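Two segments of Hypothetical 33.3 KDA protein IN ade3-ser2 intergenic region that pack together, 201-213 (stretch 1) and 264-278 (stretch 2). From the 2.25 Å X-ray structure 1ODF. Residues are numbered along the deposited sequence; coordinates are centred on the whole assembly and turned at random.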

# COMPACT_ATOMS: atom_id res chain seq x y z
N GLU A 201 4.63 10.59 14.89
CA GLU A 201 3.96 11.82 14.52
C GLU A 201 2.77 11.56 13.59
O GLU A 201 1.93 12.44 13.37
CB GLU A 201 4.96 12.77 13.86
CG GLU A 201 4.37 14.07 13.39
CD GLU A 201 5.42 15.11 13.08
OE1 GLU A 201 6.42 14.76 12.41
OE2 GLU A 201 5.25 16.28 13.50
N ILE A 202 2.67 10.35 13.05
CA ILE A 202 1.57 10.05 12.15
C ILE A 202 0.32 9.49 12.83
O ILE A 202 0.37 8.44 13.46
CB ILE A 202 2.05 9.10 11.03
CG1 ILE A 202 2.88 9.91 10.03
CG2 ILE A 202 0.86 8.43 10.33
CD1 ILE A 202 3.42 9.10 8.88
N LYS A 203 -0.78 10.21 12.70
CA LYS A 203 -2.06 9.80 13.28
C LYS A 203 -2.91 9.26 12.14
O LYS A 203 -3.07 9.93 11.11
CB LYS A 203 -2.73 10.98 13.99
CG LYS A 203 -2.02 11.32 15.28
CD LYS A 203 -1.97 10.09 16.18
CE LYS A 203 -0.96 10.22 17.29
NZ LYS A 203 -0.89 8.96 18.11
N SER A 204 -3.46 8.06 12.35
CA SER A 204 -4.18 7.40 11.27
C SER A 204 -5.26 6.39 11.61
O SER A 204 -5.36 5.88 12.74
CB SER A 204 -3.16 6.67 10.42
OG SER A 204 -2.48 5.74 11.25
N LEU A 205 -6.04 6.09 10.58
CA LEU A 205 -7.10 5.09 10.63
C LEU A 205 -6.63 4.05 9.62
O LEU A 205 -6.08 4.40 8.57
CB LEU A 205 -8.44 5.69 10.21
CG LEU A 205 -8.99 6.72 11.18
CD1 LEU A 205 -10.28 7.30 10.62
CD2 LEU A 205 -9.22 6.07 12.54
N GLY A 206 -6.83 2.78 9.93
CA GLY A 206 -6.38 1.74 9.03
C GLY A 206 -7.49 0.85 8.52
O GLY A 206 -8.42 0.52 9.25
N ILE A 207 -7.37 0.46 7.25
CA ILE A 207 -8.33 -0.43 6.61
C ILE A 207 -7.50 -1.62 6.15
O ILE A 207 -6.66 -1.51 5.25
CB ILE A 207 -8.97 0.20 5.36
CG1 ILE A 207 -9.43 1.64 5.65
CG2 ILE A 207 -10.13 -0.71 4.88
CD1 ILE A 207 -10.54 1.76 6.65
N VAL A 208 -7.74 -2.77 6.77
CA VAL A 208 -7.00 -3.97 6.44
C VAL A 208 -7.86 -5.04 5.82
O VAL A 208 -8.92 -5.40 6.34
CB VAL A 208 -6.31 -4.55 7.71
CG1 VAL A 208 -5.62 -5.89 7.36
CG2 VAL A 208 -5.28 -3.55 8.24
N PHE A 209 -7.38 -5.54 4.68
CA PHE A 209 -8.05 -6.60 3.94
C PHE A 209 -7.21 -7.86 4.07
O PHE A 209 -6.01 -7.86 3.76
CB PHE A 209 -8.11 -6.27 2.43
CG PHE A 209 -9.22 -5.32 2.03
CD1 PHE A 209 -9.64 -4.30 2.87
CD2 PHE A 209 -9.81 -5.44 0.78
CE1 PHE A 209 -10.63 -3.40 2.46
CE2 PHE A 209 -10.80 -4.55 0.36
CZ PHE A 209 -11.21 -3.53 1.21
N THR A 210 -7.82 -8.94 4.56
CA THR A 210 -7.12 -10.21 4.63
C THR A 210 -8.05 -11.25 3.99
O THR A 210 -9.22 -10.95 3.71
CB THR A 210 -6.74 -10.61 6.07
OG1 THR A 210 -5.74 -11.63 6.01
CG2 THR A 210 -7.95 -11.14 6.83
N THR A 211 -7.55 -12.45 3.73
CA THR A 211 -8.38 -13.47 3.11
C THR A 211 -8.22 -14.82 3.81
O THR A 211 -7.33 -14.98 4.64
CB THR A 211 -8.02 -13.60 1.60
OG1 THR A 211 -8.91 -14.52 0.97
CG2 THR A 211 -6.58 -14.05 1.42
N ASP A 212 -9.09 -15.77 3.50
CA ASP A 212 -9.05 -17.10 4.11
C ASP A 212 -7.89 -17.95 3.60
O ASP A 212 -7.41 -18.85 4.29
CB ASP A 212 -10.36 -17.85 3.87
CG ASP A 212 -10.78 -17.83 2.41
OD1 ASP A 212 -9.93 -18.11 1.55
OD2 ASP A 212 -11.96 -17.53 2.13
N ASN A 213 -7.44 -17.68 2.39
CA ASN A 213 -6.31 -18.41 1.83
C ASN A 213 -5.45 -17.47 1.00
O ASN A 213 -5.93 -16.86 0.05
CB ASN A 213 -6.80 -19.58 0.97
CG ASN A 213 -5.65 -20.38 0.37
OD1 ASN A 213 -4.72 -20.77 1.08
ND2 ASN A 213 -5.72 -20.64 -0.93
N SER A 264 -3.04 -2.95 14.05
CA SER A 264 -2.52 -1.64 14.39
C SER A 264 -1.96 -0.84 13.23
O SER A 264 -1.08 -0.01 13.42
CB SER A 264 -1.47 -1.77 15.50
OG SER A 264 -0.33 -2.46 15.03
N LEU A 265 -2.46 -1.10 12.02
CA LEU A 265 -2.02 -0.33 10.87
C LEU A 265 -2.37 1.12 11.19
O LEU A 265 -1.61 2.04 10.90
CB LEU A 265 -2.75 -0.79 9.60
CG LEU A 265 -2.55 0.10 8.36
CD1 LEU A 265 -1.08 0.16 7.99
CD2 LEU A 265 -3.38 -0.44 7.21
N GLY A 266 -3.53 1.31 11.81
CA GLY A 266 -3.97 2.64 12.19
C GLY A 266 -3.59 2.93 13.63
O GLY A 266 -3.76 2.07 14.51
N SER A 267 -3.08 4.13 13.89
CA SER A 267 -2.70 4.51 15.25
C SER A 267 -3.93 4.82 16.12
O SER A 267 -3.90 4.63 17.33
CB SER A 267 -1.76 5.72 15.24
OG SER A 267 -2.47 6.92 15.00
N ILE A 268 -5.01 5.28 15.51
CA ILE A 268 -6.22 5.59 16.28
C ILE A 268 -7.17 4.41 16.31
O ILE A 268 -7.64 4.01 17.38
CB ILE A 268 -6.95 6.79 15.69
CG1 ILE A 268 -6.02 8.01 15.68
CG2 ILE A 268 -8.22 7.04 16.48
CD1 ILE A 268 -6.57 9.19 14.92
N ALA A 269 -7.48 3.86 15.14
CA ALA A 269 -8.37 2.71 15.05
C ALA A 269 -8.09 1.97 13.75
O ALA A 269 -7.53 2.55 12.80
CB ALA A 269 -9.84 3.16 15.10
N THR A 270 -8.46 0.70 13.71
CA THR A 270 -8.25 -0.12 12.53
C THR A 270 -9.44 -1.03 12.26
O THR A 270 -10.00 -1.64 13.17
CB THR A 270 -6.99 -1.02 12.66
OG1 THR A 270 -5.82 -0.20 12.79
CG2 THR A 270 -6.83 -1.89 11.41
N LEU A 271 -9.83 -1.08 10.99
CA LEU A 271 -10.92 -1.93 10.55
C LEU A 271 -10.29 -3.08 9.77
O LEU A 271 -9.57 -2.84 8.80
CB LEU A 271 -11.88 -1.16 9.64
CG LEU A 271 -12.89 -2.01 8.84
CD1 LEU A 271 -13.88 -2.67 9.77
CD2 LEU A 271 -13.62 -1.13 7.82
N THR A 272 -10.54 -4.31 10.19
CA THR A 272 -10.01 -5.47 9.48
C THR A 272 -11.16 -6.23 8.83
O THR A 272 -12.17 -6.54 9.47
CB THR A 272 -9.22 -6.44 10.42
OG1 THR A 272 -8.09 -5.76 11.00
CG2 THR A 272 -8.72 -7.64 9.64
N LEU A 273 -11.00 -6.52 7.54
CA LEU A 273 -12.02 -7.23 6.78
C LEU A 273 -11.46 -8.51 6.20
O LEU A 273 -10.42 -8.51 5.53
CB LEU A 273 -12.53 -6.36 5.63
CG LEU A 273 -13.13 -4.98 5.88
CD1 LEU A 273 -13.56 -4.39 4.56
CD2 LEU A 273 -14.32 -5.09 6.81
N GLY A 274 -12.15 -9.62 6.47
CA GLY A 274 -11.72 -10.90 5.95
C GLY A 274 -12.57 -11.20 4.74
O GLY A 274 -13.80 -11.22 4.84
N ILE A 275 -11.95 -11.44 3.59
CA ILE A 275 -12.71 -11.73 2.37
C ILE A 275 -12.28 -13.03 1.72
O ILE A 275 -11.14 -13.46 1.87
CB ILE A 275 -12.58 -10.60 1.33
CG1 ILE A 275 -11.17 -10.61 0.71
CG2 ILE A 275 -12.85 -9.26 1.98
CD1 ILE A 275 -10.99 -9.61 -0.42
N ASP A 276 -13.21 -13.64 0.99
CA ASP A 276 -12.96 -14.91 0.31
C ASP A 276 -12.62 -14.72 -1.17
O ASP A 276 -12.58 -13.59 -1.66
CB ASP A 276 -14.19 -15.82 0.44
CG ASP A 276 -15.42 -15.26 -0.28
OD1 ASP A 276 -16.52 -15.81 -0.08
OD2 ASP A 276 -15.29 -14.28 -1.06
N SER A 277 -12.39 -15.84 -1.86
CA SER A 277 -12.05 -15.83 -3.28
C SER A 277 -12.91 -14.86 -4.09
O SER A 277 -12.41 -14.14 -4.95
CB SER A 277 -12.21 -17.23 -3.86
OG SER A 277 -11.52 -18.18 -3.06
N ASN A 278 -14.21 -14.82 -3.81
CA ASN A 278 -15.11 -13.92 -4.53
C ASN A 278 -15.15 -12.52 -3.93
O ASN A 278 -16.07 -11.75 -4.21
CB ASN A 278 -16.54 -14.48 -4.54
CG ASN A 278 -16.72 -15.60 -5.54
OD1 ASN A 278 -17.84 -16.06 -5.78
ND2 ASN A 278 -15.62 -16.06 -6.13
O HOH W 1 -11.88 -19.22 -0.60

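The two stretches run side by side as parallel strands, their N-to-C directions 27° apart and their axes approaching to 4.5 Å; together they bury 1011 Å² against each other. Parallel pairing is diagnosed by the hydrogen-bond pattern, in which alternate residues of the first strand each bond to two residues of the second that flank their partner. Gly-206 N donates to Ala-269 O (3.0 Å) and Gly-206 O accepts from Leu-271 N (2.8 Å). The step repeats at Val-208, whose N reaches Leu-271 O at 2.7 Å and whose O receives Leu-273 N at 2.6 Å, and again at Thr-210, with N to Leu-273 O and O to Ile-275 N both at 2.8 Å. N-H...O angles of 155° to 175° show well-aligned bonds.

Ahead of this ladder, the loop of the second stretch packs against Ser-204, and serine hydroxyls join the backbone in the bonding. Ser-204 N donates to Ser-267 OG (3.0 Å), Ser-267 N donates to Ser-204 OG (3.1 Å), and Ile-268 N donates to Ser-204 O (2.9 Å).

The tightest fit in shape lies at two glycines. The CA atoms of Gly-206 and Gly-266 come within 4.1 Å. An ideal CB built on Gly-206 would fall 2.8 Å from Gly-266 N. An ideal CB on Gly-266 would clash in turn with Gly-206 N, so the loop occupies a hollow that neither residue could share with a side chain. Within the second stretch, Gly-266 N also donates to Thr-270 OG1 (2.9 Å), tying the loop to the strand that follows it.

Beside this hollow, Leu-265 points toward the first strand as a bump. Its CD2 lies 4.1 Å from Gly-206 CA and 3.8 Å from Val-208 CG2, lodging over the space left by the glycine and against the valine. On the face that carries Val-208 and Thr-270, Val-208 CG2 also approaches Thr-270 CG2 at 3.9 Å.

The other face of the sheet carries Leu-205, Ile-207 and Phe-209 from the first strand and Leu-271, Leu-273 and Ile-275 from the second. Leu-205 CD2 fits against Ala-269 CB and against CB of the neighbouring loop residue Ile-268, each at 3.9 Å. Farther along, Ile-207 CD1 and Leu-271 CD2 meet more loosely at 4.4 Å. The Phe-209 ring is met obliquely by two methyls, with CE1 3.7 Å from Leu-273 CD1 and CD2 4.5 Å from Ile-275 CD1.

At the far end, the ladder gives way to a weak bond from Asp-212 N to Ile-275 O (3.5 Å, 138°), while a water links Asp-212 OD1 (3.1 Å) to Ser-277 OG (2.7 Å).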